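Local coordinates for AvrRxo1-ORF1 (Xanthomonas oryzae pv. oryzicola, PDB 4Z8T), which is a type III effector with a polynucleotide kinase domain, probably a P-loop phosphotransferase, that forms a complex with AvrRxo1-ORF2, at residues 74-79 with 183-188; 100-105 with 156-161; 191-196 with 208-213; 195-200 with 324-329; 216-221 with 276-281. One frame throughout, in Å; residues are numbered along the deposited sequence.

From the N terminus, contact 1 opens at the probable phosphate-binding loop, 74-79, and closes where strand 179-185 ends, bringing back together parts of the chain about a hundred residues apart. Contact 2 lies wholly within that span and ties the loop before helix 108-113 to strand 154-157. Contacts 3 and 4 follow, and both start from helix 189-198: contact 3 closes a short loop onto helix 210-222, while contact 4 starts from the same stretch, sharing G195 and V196, and reaches on to helix 322-331 near the C terminus. Contact 5 falls inside the long span of contact 4 and joins helix 210-222 to the loop after helix 267-272.

Contact 1: 74-79 with 183-188. With SO4 (sulfate ion), chain D; SO4 (sulfate ion), chain E.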
# COMPACT_ATOMS: atom_id res chain seq x y z
N THR A 74 19.21 6.31 4.87
CA THR A 74 19.84 7.51 4.32
C THR A 74 18.87 8.68 4.18
O THR A 74 17.76 8.52 3.66
CB THR A 74 20.43 7.15 2.95
OG1 THR A 74 21.29 6.01 3.10
CG2 THR A 74 21.22 8.30 2.37
N ALA A 75 19.30 9.86 4.61
CA ALA A 75 18.57 11.11 4.36
C ALA A 75 17.13 11.07 4.84
O ALA A 75 16.21 11.52 4.14
CB ALA A 75 18.65 11.51 2.87
N THR A 76 16.94 10.55 6.05
CA THR A 76 15.61 10.48 6.66
C THR A 76 15.37 11.60 7.67
O THR A 76 14.29 11.68 8.24
CB THR A 76 15.40 9.13 7.37
OG1 THR A 76 16.52 8.85 8.22
CG2 THR A 76 15.25 8.01 6.34
N GLY A 77 16.38 12.42 7.92
CA GLY A 77 16.25 13.49 8.90
C GLY A 77 16.89 13.18 10.23
O GLY A 77 16.52 13.76 11.25
N LYS A 78 17.86 12.28 10.22
CA LYS A 78 18.49 11.81 11.46
C LYS A 78 19.17 12.93 12.22
O LYS A 78 19.03 13.04 13.44
CB LYS A 78 19.47 10.67 11.16
CG LYS A 78 18.78 9.45 10.54
CD LYS A 78 19.77 8.40 10.03
CE LYS A 78 20.54 7.77 11.15
NZ LYS A 78 21.28 6.53 10.68
N THR A 79 19.91 13.78 11.51
CA THR A 79 20.64 14.87 12.17
C THR A 79 19.71 15.84 12.90
O THR A 79 19.97 16.20 14.06
CB THR A 79 21.54 15.58 11.17
OG1 THR A 79 22.50 14.64 10.65
CG2 THR A 79 22.28 16.73 11.84
N CYS A 183 17.55 6.16 19.00
CA CYS A 183 16.52 6.88 18.26
C CYS A 183 16.50 6.28 16.88
O CYS A 183 17.54 6.13 16.25
CB CYS A 183 16.85 8.37 18.15
SG CYS A 183 16.35 9.31 19.61
N ASP A 184 15.31 5.92 16.43
CA ASP A 184 15.10 5.25 15.16
C ASP A 184 14.24 6.20 14.33
O ASP A 184 13.18 6.63 14.78
CB ASP A 184 14.36 3.94 15.45
CG ASP A 184 14.28 3.02 14.27
OD1 ASP A 184 14.83 3.33 13.19
OD2 ASP A 184 13.64 1.95 14.42
N ILE A 185 14.73 6.57 13.15
CA ILE A 185 14.14 7.66 12.38
C ILE A 185 13.74 7.13 11.01
O ILE A 185 14.56 6.57 10.28
CB ILE A 185 15.16 8.81 12.20
CG1 ILE A 185 15.58 9.38 13.57
CG2 ILE A 185 14.53 9.92 11.35
CD1 ILE A 185 16.98 8.98 14.02
N ASP A 186 12.46 7.30 10.67
CA ASP A 186 11.92 6.80 9.41
C ASP A 186 11.36 7.92 8.55
O ASP A 186 10.76 8.87 9.06
CB ASP A 186 10.78 5.82 9.66
CG ASP A 186 10.29 5.18 8.39
OD1 ASP A 186 10.87 4.14 8.00
OD2 ASP A 186 9.34 5.71 7.76
N ALA A 187 11.56 7.79 7.24
CA ALA A 187 10.85 8.61 6.26
C ALA A 187 10.48 7.73 5.08
O ALA A 187 11.12 6.71 4.84
CB ALA A 187 11.74 9.76 5.81
N PRO A 188 9.45 8.13 4.33
CA PRO A 188 9.10 7.39 3.12
C PRO A 188 10.30 7.34 2.18
O PRO A 188 11.13 8.25 2.20
CB PRO A 188 7.99 8.25 2.50
CG PRO A 188 7.38 8.97 3.65
CD PRO A 188 8.49 9.21 4.64
S SO4 D . 19.71 14.28 7.69
O1 SO4 D . 18.72 13.71 6.78
O2 SO4 D . 19.12 15.30 8.55
O3 SO4 D . 20.74 14.89 6.86
O4 SO4 D . 20.31 13.22 8.50
S SO4 E . 22.96 9.39 6.28
O1 SO4 E . 23.41 10.68 6.80
O2 SO4 E . 21.54 9.26 6.58
O3 SO4 E . 23.71 8.34 6.99
O4 SO4 E . 23.26 9.27 4.85
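T76 carries the tightly packed half of this contact. Its CG2, anti to the carbonyl carbon, rests on A187, with CB of A187 4.0 Å from CG2 of T76. The CG2 branch of I185 comes up beneath the same loop and ends 3.6 Å from the T76 carbonyl O. T76 OG1 takes the crowded position between backbone N and carbonyl carbon (chi1 50°), where it bonds N73 O. K78 lays its CG across I185, 3.9 Å from I185 CD1. A bend at its third torsion then takes the lysine away to L70 O.

The loop's other side faces anions, and T79 there is exposed. One sulfate is gripped by backbone amides: G77 N lies 2.9 Å from its O1, and T79 N donates to O4 of the same ion at 3.1 Å and nearly straight (171°). A second sulfate accepts from A75 N, its O2 lying 3.0 Å from that nitrogen. G77, at the N-cap position, has phi 101°, where a CB would collide with the preceding carbonyl O.

A strand-loop-helix whose amides converge on an anion fits a P-loop (Walker A), as in P-loop kinases. The sulfate on G77 and T79 may mark a phosphate position, with apolar packing on I185 and A187 backing the loop. With K78 NZ held by main-chain oxygens, the grip on that ion rests on backbone amides, whereas R199 joins A75 N on the other.

Contact 2: 100-105 with 156-161. With SO4 (sulfate ion), chain C.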
# COMPACT_ATOMS: atom_id res chain seq x y z
N GLY A 100 32.96 13.48 15.81
CA GLY A 100 33.24 12.58 16.92
C GLY A 100 32.41 11.31 16.93
O GLY A 100 32.61 10.44 17.77
N CYS A 101 31.47 11.20 15.99
CA CYS A 101 30.59 10.04 15.93
C CYS A 101 31.22 8.89 15.15
O CYS A 101 32.05 9.11 14.25
CB CYS A 101 29.25 10.41 15.29
SG CYS A 101 28.38 11.74 16.14
N VAL A 102 30.84 7.66 15.50
CA VAL A 102 31.27 6.48 14.75
C VAL A 102 30.46 6.33 13.47
O VAL A 102 29.26 6.06 13.51
CB VAL A 102 31.15 5.20 15.57
CG1 VAL A 102 31.59 4.00 14.73
CG2 VAL A 102 31.99 5.30 16.82
N ASN A 103 31.14 6.51 12.33
CA ASN A 103 30.50 6.61 11.03
C ASN A 103 31.64 6.70 10.01
O ASN A 103 32.41 7.64 10.06
CB ASN A 103 29.68 7.90 10.99
CG ASN A 103 28.95 8.11 9.68
OD1 ASN A 103 29.16 7.38 8.71
ND2 ASN A 103 28.09 9.12 9.65
N PRO A 104 31.73 5.73 9.08
CA PRO A 104 32.80 5.75 8.07
C PRO A 104 32.77 7.01 7.22
O PRO A 104 33.81 7.51 6.79
CB PRO A 104 32.49 4.54 7.19
CG PRO A 104 31.06 4.18 7.47
CD PRO A 104 30.84 4.56 8.91
N ASP A 105 31.58 7.54 6.98
CA ASP A 105 31.48 8.73 6.15
C ASP A 105 32.24 9.96 6.65
O ASP A 105 32.56 10.85 5.86
CB ASP A 105 30.01 9.08 5.92
CG ASP A 105 29.27 7.99 5.18
OD1 ASP A 105 29.91 7.27 4.38
OD2 ASP A 105 28.05 7.83 5.41
N VAL A 156 26.89 6.24 17.70
CA VAL A 156 26.98 5.40 16.51
C VAL A 156 25.93 5.90 15.54
O VAL A 156 24.73 5.87 15.81
CB VAL A 156 26.77 3.91 16.83
CG1 VAL A 156 26.87 3.06 15.55
CG2 VAL A 156 27.81 3.45 17.84
N ASP A 157 26.42 6.41 14.41
CA ASP A 157 25.62 7.07 13.41
C ASP A 157 25.72 6.24 12.13
O ASP A 157 26.54 6.53 11.27
CB ASP A 157 26.25 8.45 13.19
CG ASP A 157 25.47 9.30 12.24
OD1 ASP A 157 24.31 8.94 11.92
OD2 ASP A 157 26.02 10.34 11.82
N LYS A 158 24.91 5.19 12.04
CA LYS A 158 24.95 4.24 10.94
C LYS A 158 23.51 3.84 10.68
O LYS A 158 22.63 4.10 11.50
CB LYS A 158 25.73 2.98 11.33
CG LYS A 158 27.21 3.19 11.59
CD LYS A 158 27.85 1.84 11.92
CE LYS A 158 29.31 1.99 12.27
NZ LYS A 158 29.98 0.66 12.21
N ARG A 159 23.28 3.19 9.54
CA ARG A 159 21.92 2.76 9.23
C ARG A 159 21.37 1.80 10.28
O ARG A 159 20.20 1.89 10.66
CB ARG A 159 21.85 2.12 7.85
CG ARG A 159 20.41 1.80 7.41
CD ARG A 159 20.30 1.26 5.98
NE ARG A 159 20.70 2.27 5.00
CZ ARG A 159 21.90 2.34 4.44
NH1 ARG A 159 22.83 1.46 4.76
NH2 ARG A 159 22.17 3.30 3.56
N LEU A 160 22.23 0.88 10.74
CA LEU A 160 21.90 -0.10 11.78
C LEU A 160 20.65 -0.89 11.42
O LEU A 160 19.80 -1.13 12.29
CB LEU A 160 21.75 0.56 13.15
CG LEU A 160 22.97 1.34 13.66
CD1 LEU A 160 22.64 2.13 14.91
CD2 LEU A 160 24.15 0.40 13.91
N SER A 161 20.53 -1.30 10.17
CA SER A 161 19.28 -1.90 9.72
C SER A 161 19.10 -3.31 10.28
O SER A 161 18.06 -3.62 10.86
CB SER A 161 19.12 -1.84 8.20
OG SER A 161 20.15 -2.51 7.49
S SO4 C . 23.36 -1.57 6.87
O1 SO4 C . 22.51 -1.23 8.00
O2 SO4 C . 22.67 -1.33 5.61
O3 SO4 C . 23.74 -2.98 6.95
O4 SO4 C . 24.58 -0.76 6.92
O HOH W 1 26.57 5.98 8.21
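V156 opens the second segment with a single beta bridge to V102, their CA atoms 4.8 Å apart. Its side chain points away from the loop, so the pairing here is mainly one of backbones. D157 completes it: its N donates to V102 O at 3.0 Å, almost straight (168°) and in the carbonyl plane. The D157 carboxylate, CG anti to the backbone N, runs alongside the N103 amide, which is also anti and points the same way. The two planes stand 79° apart. The bond from N103 ND2 to D157 OD2 is weak, long at 3.2 Å and bent at the N-H (135°). A water donates to both N103 OD1 and D157 O; that OD1 also accepts from D105 N at 3.0 Å, closing an Asx turn.

K158, extended beyond CG, crosses V102 obliquely, its CE 3.9 Å from V102 CG1, and carries NZ on to Y169 OH. R159 turns away instead. Its chain bends at the third torsion, and NH1 meets O2 of a sulfate at 2.9 Å, the ion lying at the guanidinium edge. R159 NH2 also reaches S98 O of the AvrRxo1-ORF2 chain. S161 holds O1 of the same sulfate twice, with OG 2.7 Å and N 2.9 Å from that oxygen.

Strand 154-157 is the outermost on its side of the sheet within the chain and pairs with strand 66-71. The loop 100-105 borders its other edge, V102 leaning on helix 123-141, while V156 and L160 pack on helix 163-176.

Contact 3: 191-196 with 208-213; sequences NSLVGV and PPYPVV
The first shell is apolar, and most of it gathers around V213 and Y210. L193 brings both methyls to the CD2-CE2 bond of the tyrosine: CD1 of L193 is 3.6 Å from Y210 CE2, and CD2 of L193 is 3.6 Å from Y210 CD2. The two side chains cross obliquely. V213 puts CG1 between two neighbours of the opposing helix, 3.6 Å from S192 CB and 3.9 Å from L193 CD2. Its other branch, CG2, meets V196 CG2 tip to tip at 4.2 Å. V196 CG1 completes the row against the P208 ring, 4.0 Å from P208 CD. S192, L193 and V196 thus form one helical stripe, spaced by one and three residues, facing P208, Y210 and V213.

Torsions and outer partners set these groups in place. V213 CG1 and Y210 CG are both anti to their backbone N (chi1 -175° and -172°), which carries the tyrosine ring across to L193. S192 touches with CB, while its OG bonds T74 O of the probable phosphate-binding loop. V213 O accepts from N73 ND2, so both helices are pinned to that loop. Further out, L189 lies on Y210 and V213, and W322 packs against both L193 and Y210. W97 of the AvrRxo1-ORF2 chain packs on P208 and P209, the latter at the N-cap of helix 210-222.

Buried throughout, this is helix-helix packing between successive helices that border the P-loop in the kinase domain, consistent with an alpha/beta fold of the P-loop NTPase class.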
# COMPACT_ATOMS: atom_id res chain seq x y z
N ASN A 191 11.12 10.33 0.19
CA ASN A 191 11.71 11.43 0.95
C ASN A 191 13.22 11.26 1.01
O ASN A 191 13.96 12.23 0.95
CB ASN A 191 11.15 11.53 2.37
CG ASN A 191 9.79 12.20 2.41
OD1 ASN A 191 9.07 12.23 1.40
ND2 ASN A 191 9.44 12.77 3.57
N SER A 192 13.67 10.03 1.17
CA SER A 192 15.10 9.77 1.18
C SER A 192 15.72 10.04 -0.17
O SER A 192 16.83 10.55 -0.25
CB SER A 192 15.42 8.33 1.61
OG SER A 192 15.20 8.17 3.01
N LEU A 193 15.00 9.70 -1.24
CA LEU A 193 15.53 9.92 -2.58
C LEU A 193 15.71 11.41 -2.85
O LEU A 193 16.77 11.84 -3.32
CB LEU A 193 14.61 9.28 -3.64
CG LEU A 193 14.43 7.76 -3.55
CD1 LEU A 193 13.35 7.26 -4.54
CD2 LEU A 193 15.72 7.01 -3.80
N VAL A 194 14.71 12.21 -2.51
CA VAL A 194 14.87 13.65 -2.75
C VAL A 194 15.87 14.25 -1.77
O VAL A 194 16.59 15.19 -2.10
CB VAL A 194 13.54 14.42 -2.80
CG1 VAL A 194 12.99 14.59 -1.43
CG2 VAL A 194 13.75 15.78 -3.47
N GLY A 195 15.96 13.67 -0.57
CA GLY A 195 16.97 14.07 0.38
C GLY A 195 18.39 13.90 -0.15
O GLY A 195 19.25 14.74 0.06
N VAL A 196 18.62 12.78 -0.84
CA VAL A 196 19.92 12.52 -1.43
C VAL A 196 20.22 13.51 -2.56
O VAL A 196 21.32 14.04 -2.66
CB VAL A 196 20.02 11.07 -1.92
CG1 VAL A 196 21.29 10.88 -2.76
CG2 VAL A 196 20.07 10.14 -0.71
N PRO A 208 24.54 8.38 -2.25
CA PRO A 208 24.57 7.02 -2.80
C PRO A 208 23.61 6.85 -3.97
O PRO A 208 22.69 7.66 -4.15
CB PRO A 208 24.10 6.15 -1.63
CG PRO A 208 23.28 7.06 -0.79
CD PRO A 208 23.89 8.42 -0.92
N PRO A 209 23.83 5.79 -4.76
CA PRO A 209 22.92 5.46 -5.86
C PRO A 209 21.63 4.83 -5.33
O PRO A 209 21.54 4.47 -4.14
CB PRO A 209 23.72 4.44 -6.68
CG PRO A 209 24.60 3.78 -5.68
CD PRO A 209 24.98 4.87 -4.71
N TYR A 210 20.64 4.71 -6.22
CA TYR A 210 19.32 4.21 -5.85
C TYR A 210 19.30 2.89 -5.06
O TYR A 210 18.59 2.81 -4.06
CB TYR A 210 18.42 4.10 -7.09
CG TYR A 210 16.98 3.76 -6.76
CD1 TYR A 210 16.58 2.45 -6.58
CD2 TYR A 210 16.03 4.76 -6.65
CE1 TYR A 210 15.28 2.14 -6.25
CE2 TYR A 210 14.71 4.45 -6.33
CZ TYR A 210 14.35 3.14 -6.14
OH TYR A 210 13.05 2.81 -5.83
N PRO A 211 20.03 1.85 -5.52
CA PRO A 211 19.90 0.57 -4.80
C PRO A 211 20.28 0.65 -3.32
O PRO A 211 19.71 -0.07 -2.49
CB PRO A 211 20.88 -0.34 -5.54
CG PRO A 211 20.96 0.24 -6.92
CD PRO A 211 20.91 1.72 -6.69
N VAL A 212 21.23 1.52 -2.98
CA VAL A 212 21.62 1.70 -1.58
C VAL A 212 20.45 2.25 -0.76
O VAL A 212 20.19 1.79 0.36
CB VAL A 212 22.82 2.66 -1.50
CG1 VAL A 212 23.13 3.05 -0.04
CG2 VAL A 212 24.05 2.01 -2.15
N VAL A 213 19.76 3.24 -1.30
CA VAL A 213 18.67 3.87 -0.57
C VAL A 213 17.45 2.95 -0.47
O VAL A 213 16.81 2.85 0.58
CB VAL A 213 18.31 5.22 -1.22
CG1 VAL A 213 17.26 5.96 -0.39
CG2 VAL A 213 19.57 6.07 -1.36

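Contact 4: 195-200 with 324-329. With SO4 (sulfate ion), chain E.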
# COMPACT_ATOMS: atom_id res chain seq x y z
N GLY A 195 15.96 13.67 -0.57
CA GLY A 195 16.97 14.07 0.38
C GLY A 195 18.39 13.90 -0.15
O GLY A 195 19.25 14.74 0.06
N VAL A 196 18.62 12.78 -0.84
CA VAL A 196 19.92 12.52 -1.43
C VAL A 196 20.22 13.51 -2.56
O VAL A 196 21.32 14.04 -2.66
CB VAL A 196 20.02 11.07 -1.92
CG1 VAL A 196 21.29 10.88 -2.76
CG2 VAL A 196 20.07 10.14 -0.71
N LEU A 197 19.22 13.75 -3.41
CA LEU A 197 19.42 14.70 -4.52
C LEU A 197 19.71 16.11 -4.04
O LEU A 197 20.36 16.88 -4.76
CB LEU A 197 18.22 14.69 -5.48
CG LEU A 197 17.99 13.40 -6.28
CD1 LEU A 197 16.82 13.57 -7.25
CD2 LEU A 197 19.24 12.96 -7.05
N GLN A 198 19.24 16.46 -2.84
CA GLN A 198 19.49 17.79 -2.27
C GLN A 198 20.89 17.94 -1.68
O GLN A 198 21.36 19.07 -1.49
CB GLN A 198 18.48 18.11 -1.17
CG GLN A 198 17.11 18.41 -1.70
CD GLN A 198 16.09 18.58 -0.60
OE1 GLN A 198 15.29 17.67 -0.34
NE2 GLN A 198 16.11 19.73 0.06
N ARG A 199 21.54 16.82 -1.38
CA ARG A 199 22.89 16.89 -0.82
C ARG A 199 23.85 17.33 -1.90
O ARG A 199 23.93 16.70 -2.95
CB ARG A 199 23.30 15.54 -0.24
CG ARG A 199 22.52 15.18 1.00
CD ARG A 199 22.82 13.77 1.46
NE ARG A 199 22.23 13.55 2.77
CZ ARG A 199 22.39 12.44 3.49
NH1 ARG A 199 23.14 11.46 3.01
NH2 ARG A 199 21.81 12.35 4.68
N LYS A 200 24.59 18.40 -1.65
CA LYS A 200 25.50 18.90 -2.66
C LYS A 200 26.90 18.30 -2.49
O LYS A 200 27.34 18.06 -1.37
CB LYS A 200 25.51 20.43 -2.65
CG LYS A 200 24.10 20.99 -2.88
CD LYS A 200 24.10 22.50 -3.10
CE LYS A 200 24.02 23.27 -1.79
NZ LYS A 200 22.61 23.64 -1.44
N ALA A 324 18.12 6.78 -12.51
CA ALA A 324 19.06 7.55 -13.33
C ALA A 324 19.52 8.84 -12.64
O ALA A 324 20.70 9.22 -12.72
CB ALA A 324 18.43 7.86 -14.68
N ALA A 325 18.59 9.50 -11.97
CA ALA A 325 18.88 10.74 -11.25
C ALA A 325 19.89 10.51 -10.12
O ALA A 325 20.89 11.21 -10.03
CB ALA A 325 17.60 11.33 -10.70
N LEU A 326 19.62 9.54 -9.25
CA LEU A 326 20.56 9.29 -8.16
C LEU A 326 21.91 8.78 -8.67
O LEU A 326 22.94 9.03 -8.06
CB LEU A 326 19.98 8.32 -7.12
CG LEU A 326 19.28 9.01 -5.95
CD1 LEU A 326 17.91 9.55 -6.34
CD2 LEU A 326 19.15 8.03 -4.78
N ALA A 327 21.90 8.07 -9.80
CA ALA A 327 23.14 7.54 -10.36
C ALA A 327 24.02 8.69 -10.81
O ALA A 327 25.21 8.75 -10.49
CB ALA A 327 22.84 6.60 -11.53
N ALA A 328 23.43 9.63 -11.55
CA ALA A 328 24.16 10.80 -12.02
C ALA A 328 24.65 11.67 -10.86
O ALA A 328 25.78 12.15 -10.86
CB ALA A 328 23.29 11.61 -12.97
N HIS A 329 23.78 11.85 -9.87
CA HIS A 329 24.10 12.68 -8.72
C HIS A 329 25.22 12.07 -7.90
O HIS A 329 26.03 12.78 -7.31
CB HIS A 329 22.86 12.85 -7.84
CG HIS A 329 23.02 13.88 -6.77
ND1 HIS A 329 23.24 15.21 -7.05
CD2 HIS A 329 22.98 13.77 -5.42
CE1 HIS A 329 23.34 15.88 -5.91
NE2 HIS A 329 23.18 15.03 -4.91
S SO4 E . 22.96 9.39 6.28
O1 SO4 E . 23.41 10.68 6.80
O2 SO4 E . 21.54 9.26 6.58
O3 SO4 E . 23.71 8.34 6.99
O4 SO4 E . 23.26 9.27 4.85
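The H329 imidazole has L197 CA over one face, a CH-pi contact 4.0 Å from the ring centroid and 25° off the normal. At its edge, NE2 donates to R199 O at 2.7 Å; the oxygen lies close to the ring plane and the nitrogen in the carbonyl plane, although the N-H is bent (134°). NE2 therefore carries a proton, and ND1 is engaged by Y317 OH, so partners on both nitrogens fix the ring's rotation. The R199 guanidinium meets a sulfate along its edge, in plane. NH1 of R199 reaches the ion's O4 at 2.9 Å, while NH2 makes a weaker bond to O1. R199 thus works in two directions: its carbonyl takes the histidine, and its chain, extended from CG to NE, runs off to the anion also bound by A75 N.

Apolar packing fills in beside the ring. L197 pushes CD2 into the angle between two partners, 3.7 Å from H329 CB and 3.7 Å from L326 CD1, crossing the L326 side chain at about a right angle. L197 CD1 touches A325 CB at 4.2 Å. L326 sits off the staggered position (chi1 -93°), and its second methyl, CD2, approaches V196 CG1 at 4.1 Å. H329 reaches across because its CG is anti to the backbone N.

The contact joins the last turn of helix 189-198, and the residues just after it, to helix 322-331. Helix 304-315 flanks it through L314 on L197, and helix 210-222 borders it where V213 meets L326.

Contact 5: 216-221 with 276-281. With SO4 (sulfate ion), chain F.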
# COMPACT_ATOMS: atom_id res chain seq x y z
N GLY A 216 18.32 -0.12 1.67
CA GLY A 216 18.40 0.37 3.04
C GLY A 216 17.03 0.56 3.66
O GLY A 216 16.82 0.28 4.84
N PHE A 217 16.10 1.06 2.85
CA PHE A 217 14.72 1.29 3.28
C PHE A 217 14.06 -0.02 3.63
O PHE A 217 13.43 -0.16 4.68
CB PHE A 217 13.97 1.97 2.14
CG PHE A 217 12.49 2.10 2.35
CD1 PHE A 217 11.97 3.17 3.06
CD2 PHE A 217 11.61 1.19 1.76
CE1 PHE A 217 10.60 3.30 3.22
CE2 PHE A 217 10.24 1.32 1.93
CZ PHE A 217 9.74 2.38 2.66
N VAL A 218 14.19 -1.00 2.74
CA VAL A 218 13.61 -2.30 2.98
C VAL A 218 14.16 -2.93 4.26
O VAL A 218 13.40 -3.40 5.11
CB VAL A 218 13.84 -3.24 1.79
CG1 VAL A 218 13.45 -4.67 2.16
CG2 VAL A 218 13.05 -2.76 0.58
N ALA A 219 15.48 -2.88 4.42
CA ALA A 219 16.13 -3.47 5.58
C ALA A 219 15.73 -2.78 6.88
O ALA A 219 15.45 -3.44 7.88
CB ALA A 219 17.62 -3.43 5.42
N VAL A 220 15.72 -1.45 6.88
CA VAL A 220 15.43 -0.73 8.11
C VAL A 220 14.00 -0.96 8.57
O VAL A 220 13.74 -1.12 9.77
CB VAL A 220 15.79 0.78 8.01
CG1 VAL A 220 14.72 1.54 7.29
CG2 VAL A 220 16.02 1.37 9.41
N ARG A 221 13.06 -1.04 7.63
CA ARG A 221 11.69 -1.28 8.00
C ARG A 221 11.45 -2.73 8.41
O ARG A 221 10.78 -2.98 9.41
CB ARG A 221 10.75 -0.86 6.86
CG ARG A 221 10.67 0.66 6.75
CD ARG A 221 9.32 1.06 6.30
NE ARG A 221 9.13 2.51 6.27
CZ ARG A 221 8.14 3.09 5.61
NH1 ARG A 221 7.26 2.35 4.96
NH2 ARG A 221 8.05 4.41 5.61
N PRO A 276 7.90 -2.74 4.38
CA PRO A 276 8.50 -2.06 3.22
C PRO A 276 7.58 -1.75 2.03
O PRO A 276 8.04 -1.14 1.06
CB PRO A 276 9.60 -3.04 2.78
CG PRO A 276 9.09 -4.38 3.21
CD PRO A 276 8.32 -4.16 4.47
N GLN A 277 6.32 -2.13 2.08
CA GLN A 277 5.41 -1.87 0.99
C GLN A 277 5.89 -2.41 -0.37
O GLN A 277 5.75 -1.73 -1.35
CB GLN A 277 5.00 -0.39 0.89
CG GLN A 277 5.00 0.43 2.18
CD GLN A 277 4.03 -0.03 3.25
OE1 GLN A 277 3.07 -0.75 2.98
NE2 GLN A 277 4.26 0.40 4.45
N LEU A 278 6.45 -3.61 -0.40
CA LEU A 278 6.84 -4.35 -1.61
C LEU A 278 5.67 -4.99 -2.39
O LEU A 278 4.66 -5.33 -1.82
CB LEU A 278 7.88 -5.45 -1.30
CG LEU A 278 8.94 -4.84 -0.41
CD1 LEU A 278 10.01 -5.79 0.11
CD2 LEU A 278 9.51 -3.66 -1.17
N SER A 279 5.87 -5.16 -3.70
CA SER A 279 4.96 -5.89 -4.59
C SER A 279 5.82 -6.74 -5.48
O SER A 279 7.02 -6.56 -5.54
CB SER A 279 4.06 -4.97 -5.44
OG SER A 279 4.78 -4.15 -6.31
N VAL A 280 5.20 -7.68 -6.16
CA VAL A 280 5.92 -8.67 -6.91
C VAL A 280 6.79 -8.05 -8.02
O VAL A 280 7.83 -8.59 -8.31
CB VAL A 280 4.99 -9.92 -7.25
CG1 VAL A 280 3.88 -9.56 -8.16
CG2 VAL A 280 5.76 -11.13 -7.74
N THR A 281 6.36 -6.96 -8.66
CA THR A 281 7.22 -6.23 -9.61
C THR A 281 7.25 -4.66 -9.63
O THR A 281 7.54 -4.10 -10.65
CB THR A 281 7.03 -6.76 -11.05
OG1 THR A 281 7.82 -5.98 -11.95
CG2 THR A 281 5.60 -6.67 -11.44
S SO4 F . 5.41 5.23 3.25
O1 SO4 F . 4.43 6.14 2.66
O2 SO4 F . 4.77 3.97 3.62
O3 SO4 F . 5.98 5.83 4.45
O4 SO4 F . 6.47 4.96 2.29
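Torsions of F217 and R221 set up this contact. F217 places CG anti to the backbone N (chi1 172°), which swings the ring outward until its edge meets the loop: CE2 of F217 is 3.4 Å from P276 O, in the ring plane. R221 starts with CG anti to the carbonyl carbon, bends at chi2 (-147°), and then runs straight to a guanidinium that has F217 CZ under one face, 3.3 Å from the plane and toward the rim.

V218, between them in sequence, packs on the loop with CG2, which is 4.1 Å from P276 CB and equally 4.1 Å from L278 CD2. Q277, in a left-handed backbone conformation, brings its amide nearly perpendicular to the guanidinium; NE2 of Q277 and NH1 of R221 are neighbours at the guanidinium edge, 3.6 Å apart and not bonded.

At its edge the guanidinium grips a sulfate by two straight bonds: NH2 of R221 to the ion's O3 at 2.8 Å, and NH1 to O2 at 3.3 Å. NH2 also forms a salt bridge with D186, just past the strand end, and NH1 bonds S275 O. V76 of the AvrRxo1-ORF2 chain packs on L278.

The carboxylate and the anion probably balance the arginine's charge and, with S275 O, fix its orientation.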